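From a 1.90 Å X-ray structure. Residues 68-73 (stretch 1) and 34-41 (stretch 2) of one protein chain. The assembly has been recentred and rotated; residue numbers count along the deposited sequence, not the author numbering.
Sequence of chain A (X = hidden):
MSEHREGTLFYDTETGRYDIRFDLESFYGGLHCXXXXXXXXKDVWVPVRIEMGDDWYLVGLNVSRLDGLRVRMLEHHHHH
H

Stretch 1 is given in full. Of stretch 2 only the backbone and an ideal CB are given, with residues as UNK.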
ATOM      1  N   GLY A  68       1.554  -1.539   2.729  1.00 18.93           N
ATOM      2  CA  GLY A  68       0.233  -2.011   2.367  1.00 18.42           C
ATOM      3  C   GLY A  68      -0.842  -2.029   3.430  1.00 20.64           C
ATOM      4  O   GLY A  68      -1.960  -2.449   3.158  1.00 17.17           O
ATOM      5  N   LEU A  69      -0.527  -1.588   4.642  1.00 14.78           N
ATOM      6  CA  LEU A  69      -1.530  -1.586   5.701  1.00 16.92           C
ATOM      7  C   LEU A  69      -2.646  -0.601   5.369  1.00 13.37           C
ATOM      8  O   LEU A  69      -2.408   0.422   4.727  1.00 14.39           O
ATOM      9  CB  LEU A  69      -0.896  -1.177   7.030  1.00 16.01           C
ATOM     10  CG  LEU A  69       0.097  -2.131   7.692  1.00 10.35           C
ATOM     11  CD1 LEU A  69       0.733  -1.448   8.896  1.00 11.93           C
ATOM     12  CD2 LEU A  69      -0.625  -3.408   8.129  1.00  9.79           C
ATOM     13  N   ARG A  70      -3.868  -0.914   5.792  1.00 13.54           N
ATOM     14  CA  ARG A  70      -4.980   0.003   5.572  1.00 15.14           C
ATOM     15  C   ARG A  70      -5.009   0.875   6.809  1.00 18.66           C
ATOM     16  O   ARG A  70      -4.982   0.368   7.932  1.00 17.76           O
ATOM     17  CB  ARG A  70      -6.301  -0.757   5.403  1.00 17.01           C
ATOM     18  CG  ARG A  70      -6.638  -1.007   3.940  1.00 36.95           C
ATOM     19  CD  ARG A  70      -7.558  -2.197   3.744  1.00 48.92           C
ATOM     20  NE  ARG A  70      -7.929  -2.355   2.340  1.00 60.98           N
ATOM     21  CZ  ARG A  70      -8.380  -3.484   1.800  1.00 61.76           C
ATOM     22  NH1 ARG A  70      -8.516  -4.575   2.545  1.00 58.06           N
ATOM     23  NH2 ARG A  70      -8.696  -3.520   0.514  1.00 47.68           N
ATOM     24  N   VAL A  71      -5.030   2.186   6.603  1.00 13.23           N
ATOM     25  CA  VAL A  71      -5.027   3.118   7.711  1.00 14.97           C
ATOM     26  C   VAL A  71      -6.179   4.115   7.649  1.00 11.40           C
ATOM     27  O   VAL A  71      -6.858   4.251   6.628  1.00 17.08           O
ATOM     28  CB  VAL A  71      -3.692   3.899   7.776  1.00 14.38           C
ATOM     29  CG1 VAL A  71      -2.530   2.925   7.900  1.00 19.39           C
ATOM     30  CG2 VAL A  71      -3.530   4.767   6.543  1.00 16.83           C
ATOM     31  N   ARG A  72      -6.372   4.810   8.761  1.00 18.20           N
ATOM     32  CA  ARG A  72      -7.427   5.798   8.908  1.00 20.91           C
ATOM     33  C   ARG A  72      -6.936   6.930   9.809  1.00 27.60           C
ATOM     34  O   ARG A  72      -6.225   6.690  10.793  1.00 24.13           O
ATOM     35  CB  ARG A  72      -8.660   5.142   9.537  1.00 29.97           C
ATOM     36  CG  ARG A  72      -9.526   6.088  10.346  1.00 40.00           C
ATOM     37  CD  ARG A  72      -9.842   5.507  11.718  1.00 43.61           C
ATOM     38  NE  ARG A  72     -11.201   4.989  11.804  1.00 38.23           N
ATOM     39  CZ  ARG A  72     -11.775   4.578  12.929  1.00 35.25           C
ATOM     40  NH1 ARG A  72     -11.107   4.616  14.076  1.00 30.63           N
ATOM     41  NH2 ARG A  72     -13.028   4.145  12.914  1.00 33.02           N
HETATM   42  N   MSE A  73      -7.311   8.159   9.470  1.00 28.69           N
HETATM   43  CA  MSE A  73      -6.925   9.320  10.267  1.00 35.34           C
HETATM   44  C   MSE A  73      -8.163  10.100  10.675  1.00 39.68           C
HETATM   45  O   MSE A  73      -9.202   9.912  10.009  1.00 36.20           O
HETATM   46  CB  MSE A  73      -6.006  10.234   9.471  1.00 29.73           C
HETATM   47  CG  MSE A  73      -4.733   9.564   9.014  1.00 52.87           C
HETATM   48 SE   MSE A  73      -3.450  10.842   8.386  1.00 65.96          SE
HETATM   49  CE  MSE A  73      -2.668  11.308  10.098  1.00 56.56           C
ATOM     50  N   UNK A  34       6.225  10.599  15.075  1.00 27.65           N
ATOM     51  CA  UNK A  34       5.228  11.029  16.037  1.00 30.64           C
ATOM     52  C   UNK A  34       3.791  11.093  15.545  1.00 30.29           C
ATOM     53  O   UNK A  34       2.868  11.153  16.357  1.00 28.45           O
ATOM     54  CB  UNK A  34       5.621  12.413  16.558  1.00 30.64           C
ATOM     55  N   UNK A  35       3.582  11.077  14.232  1.00 31.01           N
ATOM     56  CA  UNK A  35       2.220  11.147  13.712  1.00 32.75           C
ATOM     57  C   UNK A  35       1.412   9.903  14.067  1.00 29.60           C
ATOM     58  O   UNK A  35       1.890   8.777  13.943  1.00 25.79           O
ATOM     59  CB  UNK A  35       2.246  11.334  12.194  1.00 32.75           C
ATOM     60  N   UNK A  36       0.181  10.123  14.514  1.00 25.98           N
ATOM     61  CA  UNK A  36      -0.705   9.037  14.914  1.00 27.94           C
ATOM     62  C   UNK A  36      -1.848   8.798  13.927  1.00 27.77           C
ATOM     63  O   UNK A  36      -2.303   9.714  13.242  1.00 23.92           O
ATOM     64  CB  UNK A  36      -1.281   9.331  16.301  1.00 27.94           C
ATOM     65  N   UNK A  37      -2.305   7.549  13.875  1.00 29.55           N
ATOM     66  CA  UNK A  37      -3.396   7.131  12.999  1.00 18.69           C
ATOM     67  C   UNK A  37      -3.794   5.704  13.392  1.00 21.15           C
ATOM     68  O   UNK A  37      -3.120   5.092  14.219  1.00 19.95           O
ATOM     69  CB  UNK A  37      -2.989   7.210  11.526  1.00 18.69           C
ATOM     70  N   UNK A  38      -4.886   5.186  12.830  1.00 18.43           N
ATOM     71  CA  UNK A  38      -5.324   3.824  13.151  1.00 17.77           C
ATOM     72  C   UNK A  38      -4.973   2.866  12.022  1.00 17.76           C
ATOM     73  O   UNK A  38      -4.940   3.256  10.858  1.00 23.98           O
ATOM     74  CB  UNK A  38      -6.830   3.791  13.419  1.00 17.77           C
ATOM     75  N   UNK A  39      -4.726   1.610  12.383  1.00 17.20           N
ATOM     76  CA  UNK A  39      -4.431   0.569  11.411  1.00 10.07           C
ATOM     77  C   UNK A  39      -5.587  -0.419  11.473  1.00 13.32           C
ATOM     78  O   UNK A  39      -6.023  -0.815  12.557  1.00 15.99           O
ATOM     79  CB  UNK A  39      -3.087  -0.109  11.687  1.00 10.07           C
ATOM     80  N   UNK A  40      -6.081  -0.811  10.308  1.00 14.68           N
ATOM     81  CA  UNK A  40      -7.180  -1.753  10.236  1.00 18.00           C
ATOM     82  C   UNK A  40      -6.648  -3.165  10.472  1.00 18.31           C
ATOM     83  O   UNK A  40      -5.707  -3.610   9.810  1.00 17.03           O
ATOM     84  CB  UNK A  40      -7.895  -1.655   8.887  1.00 18.00           C
ATOM     85  N   UNK A  41      -7.239  -3.850  11.444  1.00 18.88           N
ATOM     86  CA  UNK A  41      -6.865  -5.217  11.767  1.00 18.26           C
ATOM     87  C   UNK A  41      -8.180  -5.969  11.801  1.00 20.08           C
ATOM     88  O   UNK A  41      -8.964  -5.844  12.750  1.00 20.13           O
ATOM     89  CB  UNK A  41      -6.092  -5.327  13.083  1.00 18.26           C
TER

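Stretch 2 runs antiparallel to stretch 1, and the two pair as neighbouring strands.

Position 34 has a backbone phi of 92°. Positive phi favours glycine, and nothing of stretch 1 lies within 5.5 Å of the ideal CB. The residue is Gly-34, which makes no contact.

Position 35 points its CB sideways. The nearest atom to the ideal CB is Met-73 CE, at 5.3 Å, so stretch 1 asks for little and many side chains would fit. The residue is Glu-35. Its OE1 comes 4.5 Å from Met-73 CE, a loose approach, and is hydrogen-bonded elsewhere in the structure.

Position 36 also points sideways, with nothing of stretch 1 close to its ideal CB. Small or polar residues would do as well as larger ones. It is Cys-36. Its SG bends neither into a pocket nor onto a partner in stretch 1; the contact comes from the backbone, where Cys-36 O lies 3.5 Å from Met-73 CE.

Position 37 points toward stretch 1. Its ideal CB lies 3.4 Å from Arg-72 O, 3.9 Å from Met-73 CG and 5.1 Å from Val-71 CB. The methyls of Val-71 offer an apolar surface, so a large aliphatic or aromatic side chain would suit. The residue is Phe-37. With chi1 in p, its ring reaches Val-71, and CE1 packs 3.7 Å from Val-71 CG1. Its CB meets Met-73 CG at 3.9 Å.

Position 38 pairs with Arg-72, and both side chains leave on the same face of the sheet. The backbone closes a two-way pair: N of 38 donates to Arg-72 O at 2.9 Å, and Arg-72 N donates to O of 38 at 3.0 Å. The ideal CB is 3.9 Å from Arg-72 CD, and the guanidinium lies beyond. A short acid is a strong candidate; glutamate, asparagine or another polar residue is also plausible. The residue is Asp-38. Arg-72 NH1 donates to Asp-38 OD2 at 2.8 Å in a salt bridge, with the carboxylate oxygen near the guanidinium plane. Water 1 donates to Asp-38 OD2 (3.1 Å) and to Arg-72 O (3.3 Å), linking the side chain to the opposite backbone.

Position 39 forms a non-hydrogen-bonded pair with Val-71. Its CB shares that residue's face, near Val-71 CG1 and Leu-69 CD1, both 4.9 Å from the ideal CB. Valine, isoleucine or leucine would suit. It is Val-39: CG1 meets Leu-69 CD2 at 4.1 Å, and CG2 lies 4.4 Å from Val-71 CG1.

Position 40 donates its N to Arg-70 O at 2.9 Å, nearly straight. The ideal CB points toward stretch 1, but there is room to turn outward, so a long polar chain is acceptable, as are others. The residue is Lys-40. Its CB lies 3.9 Å from Arg-70 CB, and its end leads away. Water 2 bridges Lys-40 O (2.7 Å) and Arg-70 N (2.8 Å), continuing the pairing.

Position 41 points away, leaving the choice open. It is Val-41, which does not touch stretch 1.

Stretch 2 34-41: GECFDVKV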
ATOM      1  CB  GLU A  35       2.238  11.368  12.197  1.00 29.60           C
ATOM      2  CG  GLU A  35       2.896  12.682  11.812  1.00 39.33           C
ATOM      3  CD  GLU A  35       2.437  13.205  10.468  1.00 36.58           C
ATOM      4  OE1 GLU A  35       1.231  13.502  10.329  1.00 51.03           O
ATOM      5  OE2 GLU A  35       3.279  13.324   9.554  1.00 35.70           O
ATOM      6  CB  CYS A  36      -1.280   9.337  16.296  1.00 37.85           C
ATOM      7  SG  CYS A  36      -2.041  10.971  16.402  1.00 59.48           S
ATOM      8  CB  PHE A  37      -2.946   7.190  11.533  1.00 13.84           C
ATOM      9  CG  PHE A  37      -1.702   6.390  11.238  1.00 25.70           C
ATOM     10  CD1 PHE A  37      -1.774   5.018  10.999  1.00 14.78           C
ATOM     11  CD2 PHE A  37      -0.457   7.014  11.191  1.00 23.77           C
ATOM     12  CE1 PHE A  37      -0.621   4.279  10.716  1.00 22.92           C
ATOM     13  CE2 PHE A  37       0.701   6.288  10.910  1.00 28.76           C
ATOM     14  CZ  PHE A  37       0.619   4.917  10.672  1.00 25.95           C
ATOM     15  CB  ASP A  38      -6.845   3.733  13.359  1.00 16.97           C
ATOM     16  CG  ASP A  38      -7.345   4.550  14.536  1.00 29.30           C
ATOM     17  OD1 ASP A  38      -6.724   4.504  15.616  1.00 22.20           O
ATOM     18  OD2 ASP A  38      -8.387   5.221  14.382  1.00 27.22           O
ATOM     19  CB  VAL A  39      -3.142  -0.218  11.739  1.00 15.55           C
ATOM     20  CG1 VAL A  39      -3.026  -1.423  10.784  1.00 12.78           C
ATOM     21  CG2 VAL A  39      -1.918   0.678  11.604  1.00 20.70           C
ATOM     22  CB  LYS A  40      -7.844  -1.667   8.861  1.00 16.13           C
ATOM     23  CG  LYS A  40      -9.071  -2.545   8.689  1.00 34.54           C
ATOM     24  CD  LYS A  40     -10.234  -2.030   9.515  1.00 36.27           C
ATOM     25  CE  LYS A  40     -11.490  -2.857   9.265  1.00 53.79           C
ATOM     26  NZ  LYS A  40     -11.875  -2.873   7.824  1.00 44.87           N
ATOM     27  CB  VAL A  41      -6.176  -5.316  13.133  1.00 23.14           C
ATOM     28  CG1 VAL A  41      -5.832  -6.769  13.433  1.00 25.59           C
ATOM     29  CG2 VAL A  41      -4.924  -4.458  13.136  1.00 20.52           C
TER
HETATM   30  O   HOH W   1      -8.211   8.018  13.063  1.00 39.46           O
HETATM   31  O   HOH W   2      -4.380  -3.079   7.484  1.00 20.79           O
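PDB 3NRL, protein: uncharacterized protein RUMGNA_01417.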